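Local coordinates for tail fiber protein (Acinetobacter phage AM24, PDB 5W5P) that probably recognises and degrades the capsular polysaccharide of Acinetobacter baumannii as the trimeric tailspike of the phage, at residues A123-A128 against T149-P154; V136-A141 against F145-P150. All coordinates share one frame; numbering follows the deposited sequence.

Overall arrangement
Both contacts lie at the start of the parallel beta-helix, where helix 122-132 meets its first turns, and their centres are about 10 Å apart. Contact 1 fastens the helix to strand 151-153, with a glutamine amide bonded to strand backbone beside a pair of valines. Contact 2 lies within the interior, where strands 135-140 and 144-147 face each other through aromatic rings and a selenomethionine, without a hydrogen bond between them. Both are largely buried, but contact 1 includes a partly exposed glutamine and a bridging water. They meet at V125, which packs against V151 in contact 1 and touches F138 and M147 of contact 2.

Contact 1. Residues A123-A128 against T149-P154; sequences AQVQKA and TPVGLP
The side-chain oxygen of Q126, OE1, accepts a hydrogen bond from the backbone N-H of G152, with Q126 OE1 and G152 N 2.9 Å apart. The donor lies in the carbonyl plane, on a lone pair. A water also donates to Q126 OE1 and to P150 O, bridging helix 122-132 to the residue before the strand. Its separation from Q126 OE1, 2.5 Å, is unusually short, and its exact position is therefore less certain than the bond from G152. The other half of the amide completes the pairing: Q126 NE2 gives a nearly straight bond to G152 O at 2.9 Å, 175° at the hydrogen, and that oxygen lies in the amide plane. Two bonds to the N-H and C=O of one residue fix the rotation of the amide. With CG anti to the backbone N (chi1 -175°) and a bend at chi2, the chain turns its end toward the strand. Glutamine suits the site because its amide carries a donor and an acceptor side by side, matching the N-H and C=O of G152. D130 OD1, one turn on, also takes a hydrogen bond from NE2.

Beside these hydrogen bonds, V125 and V151 cross at about a right angle, V125 CG1 lying 4.0 Å from V151 CG2. Branched and compact, the two valines pack together where the axes of 123-128 and 151-153 run nearly parallel, 14° apart. V151 CG1 also lies 3.7 Å from Q126 OE1. The glutamine amide thus ties the helix to G152, the residue between V151 and L153, whose backbones bond to I181, T183 and K185.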
ATOM      1  N   ALA A 123      24.217  13.235  29.285  1.00 44.60           N
ATOM      2  CA  ALA A 123      24.677  12.364  30.365  1.00 50.64           C
ATOM      3  C   ALA A 123      23.522  11.950  31.268  1.00 48.59           C
ATOM      4  O   ALA A 123      23.485  10.815  31.759  1.00 48.06           O
ATOM      5  CB  ALA A 123      25.771  13.059  31.176  1.00 44.40           C
ATOM      6  N   GLN A 124      22.568  12.856  31.493  1.00 45.35           N
ATOM      7  CA  GLN A 124      21.398  12.531  32.297  1.00 47.23           C
ATOM      8  C   GLN A 124      20.428  11.644  31.527  1.00 47.65           C
ATOM      9  O   GLN A 124      19.818  10.739  32.108  1.00 48.65           O
ATOM     10  CB  GLN A 124      20.704  13.817  32.761  1.00 48.35           C
ATOM     11  CG  GLN A 124      21.505  14.634  33.766  1.00 47.92           C
ATOM     12  CD  GLN A 124      22.523  15.557  33.106  1.00 50.71           C
ATOM     13  OE1 GLN A 124      22.190  16.317  32.199  1.00 54.31           O
ATOM     14  NE2 GLN A 124      23.767  15.498  33.567  1.00 49.59           N
ATOM     15  N   VAL A 125      20.270  11.891  30.222  1.00 51.39           N
ATOM     16  CA  VAL A 125      19.486  10.988  29.382  1.00 39.72           C
ATOM     17  C   VAL A 125      20.103   9.597  29.391  1.00 39.65           C
ATOM     18  O   VAL A 125      19.394   8.585  29.450  1.00 44.54           O
ATOM     19  CB  VAL A 125      19.369  11.549  27.950  1.00 45.15           C
ATOM     20  CG1 VAL A 125      18.735  10.522  27.013  1.00 38.42           C
ATOM     21  CG2 VAL A 125      18.567  12.843  27.941  1.00 42.53           C
ATOM     22  N   GLN A 126      21.435   9.522  29.350  1.00 40.21           N
ATOM     23  CA  GLN A 126      22.105   8.226  29.405  1.00 42.11           C
ATOM     24  C   GLN A 126      21.795   7.499  30.707  1.00 45.88           C
ATOM     25  O   GLN A 126      21.607   6.276  30.713  1.00 47.26           O
ATOM     26  CB  GLN A 126      23.614   8.406  29.239  1.00 41.43           C
ATOM     27  CG  GLN A 126      24.391   7.099  29.164  1.00 41.35           C
ATOM     28  CD  GLN A 126      24.130   6.343  27.874  1.00 47.19           C
ATOM     29  OE1 GLN A 126      24.648   6.704  26.814  1.00 46.38           O
ATOM     30  NE2 GLN A 126      23.317   5.291  27.955  1.00 40.17           N
ATOM     31  N   LYS A 127      21.731   8.234  31.821  1.00 45.92           N
ATOM     32  CA  LYS A 127      21.413   7.611  33.103  1.00 43.80           C
ATOM     33  C   LYS A 127      20.003   7.032  33.100  1.00 42.52           C
ATOM     34  O   LYS A 127      19.768   5.943  33.635  1.00 44.23           O
ATOM     35  CB  LYS A 127      21.574   8.628  34.235  1.00 43.33           C
ATOM     36  CG  LYS A 127      23.017   8.905  34.632  1.00 46.06           C
ATOM     37  CD  LYS A 127      23.086   9.910  35.774  1.00 47.97           C
ATOM     38  CE  LYS A 127      24.452   9.916  36.446  1.00 47.90           C
ATOM     39  NZ  LYS A 127      24.414  10.653  37.748  1.00 45.86           N
ATOM     40  N   ALA A 128      19.049   7.746  32.501  1.00 42.18           N
ATOM     41  CA  ALA A 128      17.693   7.215  32.398  1.00 40.85           C
ATOM     42  C   ALA A 128      17.634   5.983  31.497  1.00 41.54           C
ATOM     43  O   ALA A 128      16.834   5.075  31.749  1.00 39.12           O
ATOM     44  CB  ALA A 128      16.743   8.303  31.894  1.00 39.35           C
ATOM     45  N   THR A 149      25.650  15.083  22.846  1.00 51.21           N
ATOM     46  CA  THR A 149      26.534  13.938  22.973  1.00 42.51           C
ATOM     47  C   THR A 149      25.717  12.690  22.665  1.00 43.28           C
ATOM     48  O   THR A 149      24.597  12.547  23.184  1.00 43.09           O
ATOM     49  CB  THR A 149      27.138  13.850  24.380  1.00 45.65           C
ATOM     50  OG1 THR A 149      27.743  15.105  24.719  1.00 44.49           O
ATOM     51  CG2 THR A 149      28.183  12.738  24.457  1.00 43.69           C
ATOM     52  N   PRO A 150      26.212  11.788  21.819  1.00 44.87           N
ATOM     53  CA  PRO A 150      25.437  10.581  21.507  1.00 43.54           C
ATOM     54  C   PRO A 150      25.134   9.787  22.769  1.00 43.11           C
ATOM     55  O   PRO A 150      25.991   9.614  23.641  1.00 42.36           O
ATOM     56  CB  PRO A 150      26.352   9.811  20.549  1.00 44.24           C
ATOM     57  CG  PRO A 150      27.213  10.865  19.930  1.00 43.95           C
ATOM     58  CD  PRO A 150      27.442  11.879  21.013  1.00 43.30           C
ATOM     59  N   VAL A 151      23.884   9.345  22.878  1.00 39.94           N
ATOM     60  CA  VAL A 151      23.437   8.472  23.955  1.00 40.46           C
ATOM     61  C   VAL A 151      23.303   7.071  23.385  1.00 41.72           C
ATOM     62  O   VAL A 151      22.688   6.877  22.329  1.00 44.67           O
ATOM     63  CB  VAL A 151      22.109   8.961  24.557  1.00 40.81           C
ATOM     64  CG1 VAL A 151      21.454   7.860  25.384  1.00 41.01           C
ATOM     65  CG2 VAL A 151      22.341  10.200  25.404  1.00 42.43           C
ATOM     66  N   GLY A 152      23.900   6.094  24.063  1.00 43.83           N
ATOM     67  CA  GLY A 152      23.924   4.730  23.576  1.00 44.88           C
ATOM     68  C   GLY A 152      22.860   3.886  24.254  1.00 45.36           C
ATOM     69  O   GLY A 152      22.739   3.886  25.482  1.00 44.91           O
ATOM     70  N   LEU A 153      22.079   3.150  23.416  1.00 43.43           N
ATOM     71  CA  LEU A 153      21.061   2.195  23.822  1.00 40.77           C
ATOM     72  C   LEU A 153      21.687   0.828  24.089  1.00 41.09           C
ATOM     73  O   LEU A 153      22.659   0.443  23.429  1.00 38.69           O
ATOM     74  CB  LEU A 153      19.990   2.070  22.740  1.00 39.32           C
ATOM     75  CG  LEU A 153      19.050   3.265  22.591  1.00 40.66           C
ATOM     76  CD1 LEU A 153      18.113   3.052  21.430  1.00 40.92           C
ATOM     77  CD2 LEU A 153      18.267   3.494  23.868  1.00 43.17           C
ATOM     78  N   PRO A 154      21.149   0.083  25.059  1.00 38.56           N
ATOM     79  CA  PRO A 154      21.731  -1.220  25.407  1.00 44.60           C
ATOM     80  C   PRO A 154      21.684  -2.202  24.243  1.00 45.37           C
ATOM     81  O   PRO A 154      20.881  -2.080  23.314  1.00 45.60           O
ATOM     82  CB  PRO A 154      20.854  -1.702  26.569  1.00 39.41           C
ATOM     83  CG  PRO A 154      19.571  -0.945  26.416  1.00 38.63           C
ATOM     84  CD  PRO A 154      19.966   0.396  25.876  1.00 38.28           C
TER
HETATM   85  O   HOH W   1      26.379   8.561  26.584  1.00 40.78           O

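Contact 2. Residues V136-A141 against F145-P150; sequences VWFGNA and FKMMTP
F138 presents its ring edge to one face of F145, a T-shaped pair with centroids 5.4 Å apart and planes at 69°. The leading atom is F138 CD2, which stands 3.7 Å from F145 CD2, above the plane of the F145 ring but offset toward its rim. F145 CE2 also lies beside the backbone, 3.1 Å from F138 O, an oxygen that accepts a hydrogen bond from R143 NH1. Both side chains leave their strands toward each other, and CG anti to the carbonyl carbon (chi1 -76° in F138, -57° in F145) sets each ring beside its own backbone N. At the far end of the F138 ring, the selenium of selenomethionine M147, standing in for sulfur, approaches F138 CZ at 4.2 Å. It lies obliquely to the ring, in a Met-aromatic contact. Large flat rings and a flexible, unbranched methionine chain suit an interior between strands that share no hydrogen bond here.

Strands 135-140 and 144-147 are paired instead with 164-169 and 172-175 of the next turn of the parallel beta-helix. From that turn I166 and V173 pack on F138, V173 also touches M147, and V125 of helix 122-132 touches both F138 and M147.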
ATOM      1  N   VAL A 136      12.905   5.616  27.677  1.00 37.90           N
ATOM      2  CA  VAL A 136      13.066   6.971  28.184  1.00 39.91           C
ATOM      3  C   VAL A 136      11.885   7.821  27.734  1.00 41.23           C
ATOM      4  O   VAL A 136      11.385   7.663  26.614  1.00 46.79           O
ATOM      5  CB  VAL A 136      14.409   7.559  27.712  1.00 42.27           C
ATOM      6  CG1 VAL A 136      14.674   8.912  28.350  1.00 41.12           C
ATOM      7  CG2 VAL A 136      15.515   6.597  28.061  1.00 46.29           C
ATOM      8  N   TRP A 137      11.440   8.719  28.614  1.00 39.17           N
ATOM      9  CA  TRP A 137      10.269   9.560  28.391  1.00 41.99           C
ATOM     10  C   TRP A 137      10.604  10.973  28.848  1.00 45.34           C
ATOM     11  O   TRP A 137      11.071  11.165  29.974  1.00 44.25           O
ATOM     12  CB  TRP A 137       9.061   8.989  29.148  1.00 37.41           C
ATOM     13  CG  TRP A 137       7.813   9.844  29.239  1.00 37.68           C
ATOM     14  CD1 TRP A 137       6.767   9.873  28.360  1.00 37.44           C
ATOM     15  CD2 TRP A 137       7.470  10.757  30.295  1.00 39.21           C
ATOM     16  NE1 TRP A 137       5.804  10.757  28.792  1.00 37.95           N
ATOM     17  CE2 TRP A 137       6.210  11.310  29.980  1.00 43.26           C
ATOM     18  CE3 TRP A 137       8.104  11.154  31.476  1.00 40.90           C
ATOM     19  CZ2 TRP A 137       5.578  12.247  30.803  1.00 39.25           C
ATOM     20  CZ3 TRP A 137       7.477  12.082  32.289  1.00 39.61           C
ATOM     21  CH2 TRP A 137       6.229  12.619  31.948  1.00 41.73           C
ATOM     22  N   PHE A 138      10.367  11.957  27.980  1.00 37.54           N
ATOM     23  CA  PHE A 138      10.902  13.297  28.170  1.00 38.05           C
ATOM     24  C   PHE A 138       9.891  14.297  28.721  1.00 49.39           C
ATOM     25  O   PHE A 138      10.267  15.443  28.988  1.00 51.71           O
ATOM     26  CB  PHE A 138      11.475  13.819  26.854  1.00 39.39           C
ATOM     27  CG  PHE A 138      12.804  13.212  26.487  1.00 42.86           C
ATOM     28  CD1 PHE A 138      12.871  11.993  25.825  1.00 43.39           C
ATOM     29  CD2 PHE A 138      13.988  13.861  26.805  1.00 43.11           C
ATOM     30  CE1 PHE A 138      14.094  11.436  25.483  1.00 40.83           C
ATOM     31  CE2 PHE A 138      15.212  13.309  26.464  1.00 42.95           C
ATOM     32  CZ  PHE A 138      15.263  12.095  25.798  1.00 41.07           C
ATOM     33  N   GLY A 139       8.630  13.910  28.895  1.00 44.67           N
ATOM     34  CA  GLY A 139       7.666  14.784  29.540  1.00 39.24           C
ATOM     35  C   GLY A 139       6.884  15.659  28.576  1.00 43.02           C
ATOM     36  O   GLY A 139       6.825  15.416  27.367  1.00 45.08           O
ATOM     37  N   ASN A 140       6.287  16.717  29.132  1.00 40.08           N
ATOM     38  CA  ASN A 140       5.309  17.523  28.414  1.00 46.13           C
ATOM     39  C   ASN A 140       5.965  18.708  27.704  1.00 45.00           C
ATOM     40  O   ASN A 140       7.174  18.939  27.793  1.00 45.39           O
ATOM     41  CB  ASN A 140       4.206  17.997  29.363  1.00 49.34           C
ATOM     42  CG  ASN A 140       4.708  18.962  30.435  1.00 51.33           C
ATOM     43  OD1 ASN A 140       5.864  18.916  30.852  1.00 55.09           O
ATOM     44  ND2 ASN A 140       3.826  19.834  30.888  1.00 51.19           N
ATOM     45  N   ALA A 141       5.141  19.479  26.989  1.00 44.44           N
ATOM     46  CA  ALA A 141       5.630  20.550  26.127  1.00 45.75           C
ATOM     47  C   ALA A 141       6.293  21.683  26.894  1.00 49.12           C
ATOM     48  O   ALA A 141       6.979  22.505  26.277  1.00 52.62           O
ATOM     49  CB  ALA A 141       4.486  21.108  25.277  1.00 43.26           C
ATOM     50  N   PHE A 145      14.743  20.150  25.993  1.00 41.64           N
ATOM     51  CA  PHE A 145      16.055  19.617  26.325  1.00 45.32           C
ATOM     52  C   PHE A 145      17.046  19.885  25.195  1.00 51.02           C
ATOM     53  O   PHE A 145      16.668  20.165  24.055  1.00 55.45           O
ATOM     54  CB  PHE A 145      15.973  18.114  26.610  1.00 44.21           C
ATOM     55  CG  PHE A 145      15.016  17.755  27.713  1.00 47.23           C
ATOM     56  CD1 PHE A 145      15.452  17.664  29.028  1.00 50.94           C
ATOM     57  CD2 PHE A 145      13.678  17.512  27.437  1.00 44.53           C
ATOM     58  CE1 PHE A 145      14.571  17.338  30.048  1.00 49.94           C
ATOM     59  CE2 PHE A 145      12.795  17.180  28.448  1.00 46.99           C
ATOM     60  CZ  PHE A 145      13.239  17.096  29.759  1.00 49.24           C
ATOM     61  N   LYS A 146      18.331  19.807  25.531  1.00 49.30           N
ATOM     62  CA  LYS A 146      19.398  19.943  24.546  1.00 47.42           C
ATOM     63  C   LYS A 146      20.343  18.763  24.687  1.00 47.04           C
ATOM     64  O   LYS A 146      20.920  18.554  25.759  1.00 49.20           O
ATOM     65  CB  LYS A 146      20.160  21.258  24.713  1.00 45.99           C
ATOM     66  CG  LYS A 146      21.417  21.335  23.868  1.00 44.99           C
ATOM     67  CD  LYS A 146      21.789  22.770  23.559  1.00 45.89           C
ATOM     68  CE  LYS A 146      22.558  23.387  24.711  1.00 47.10           C
ATOM     69  NZ  LYS A 146      22.838  24.836  24.481  1.00 49.81           N
HETATM   70  N   MSE A 147      20.502  17.997  23.610  1.00 44.79           N
HETATM   71  CA  MSE A 147      21.444  16.885  23.594  1.00 46.51           C
HETATM   72  C   MSE A 147      22.546  17.117  22.559  1.00 47.43           C
HETATM   73  O   MSE A 147      22.266  17.373  21.385  1.00 41.07           O
HETATM   74  CB  MSE A 147      20.717  15.572  23.307  1.00 47.08           C
HETATM   75  CG  MSE A 147      19.641  15.233  24.319  1.00 50.13           C
HETATM   76 SE   MSE A 147      18.645  13.615  23.869  1.00 56.89          SE
HETATM   77  CE  MSE A 147      20.136  12.370  23.700  1.00 53.77           C
HETATM   78  N   MSE A 148      23.798  17.026  23.000  1.00 44.56           N
HETATM   79  CA  MSE A 148      24.937  17.284  22.120  1.00 48.33           C
HETATM   80  C   MSE A 148      25.954  16.150  22.111  1.00 49.64           C
HETATM   81  O   MSE A 148      26.996  16.244  21.462  1.00 43.55           O
HETATM   82  CB  MSE A 148      25.634  18.577  22.528  1.00 53.03           C
HETATM   83  CG  MSE A 148      24.687  19.702  22.876  1.00 61.34           C
HETATM   84 SE   MSE A 148      25.662  21.237  23.549  1.00 73.57          SE
HETATM   85  CE  MSE A 148      26.641  21.701  21.918  1.00 73.20           C
ATOM     86  N   THR A 149      25.650  15.083  22.846  1.00 51.21           N
ATOM     87  CA  THR A 149      26.534  13.938  22.973  1.00 42.51           C
ATOM     88  C   THR A 149      25.717  12.690  22.665  1.00 43.28           C
ATOM     89  O   THR A 149      24.597  12.547  23.184  1.00 43.09           O
ATOM     90  CB  THR A 149      27.138  13.850  24.380  1.00 45.65           C
ATOM     91  OG1 THR A 149      27.743  15.105  24.719  1.00 44.49           O
ATOM     92  CG2 THR A 149      28.183  12.738  24.457  1.00 43.69           C
ATOM     93  N   PRO A 150      26.212  11.788  21.819  1.00 44.87           N
ATOM     94  CA  PRO A 150      25.437  10.581  21.507  1.00 43.54           C
ATOM     95  C   PRO A 150      25.134   9.787  22.769  1.00 43.11           C
ATOM     96  O   PRO A 150      25.991   9.614  23.641  1.00 42.36           O
ATOM     97  CB  PRO A 150      26.352   9.811  20.549  1.00 44.24           C
ATOM     98  CG  PRO A 150      27.213  10.865  19.930  1.00 43.95           C
ATOM     99  CD  PRO A 150      27.442  11.879  21.013  1.00 43.30           C
TER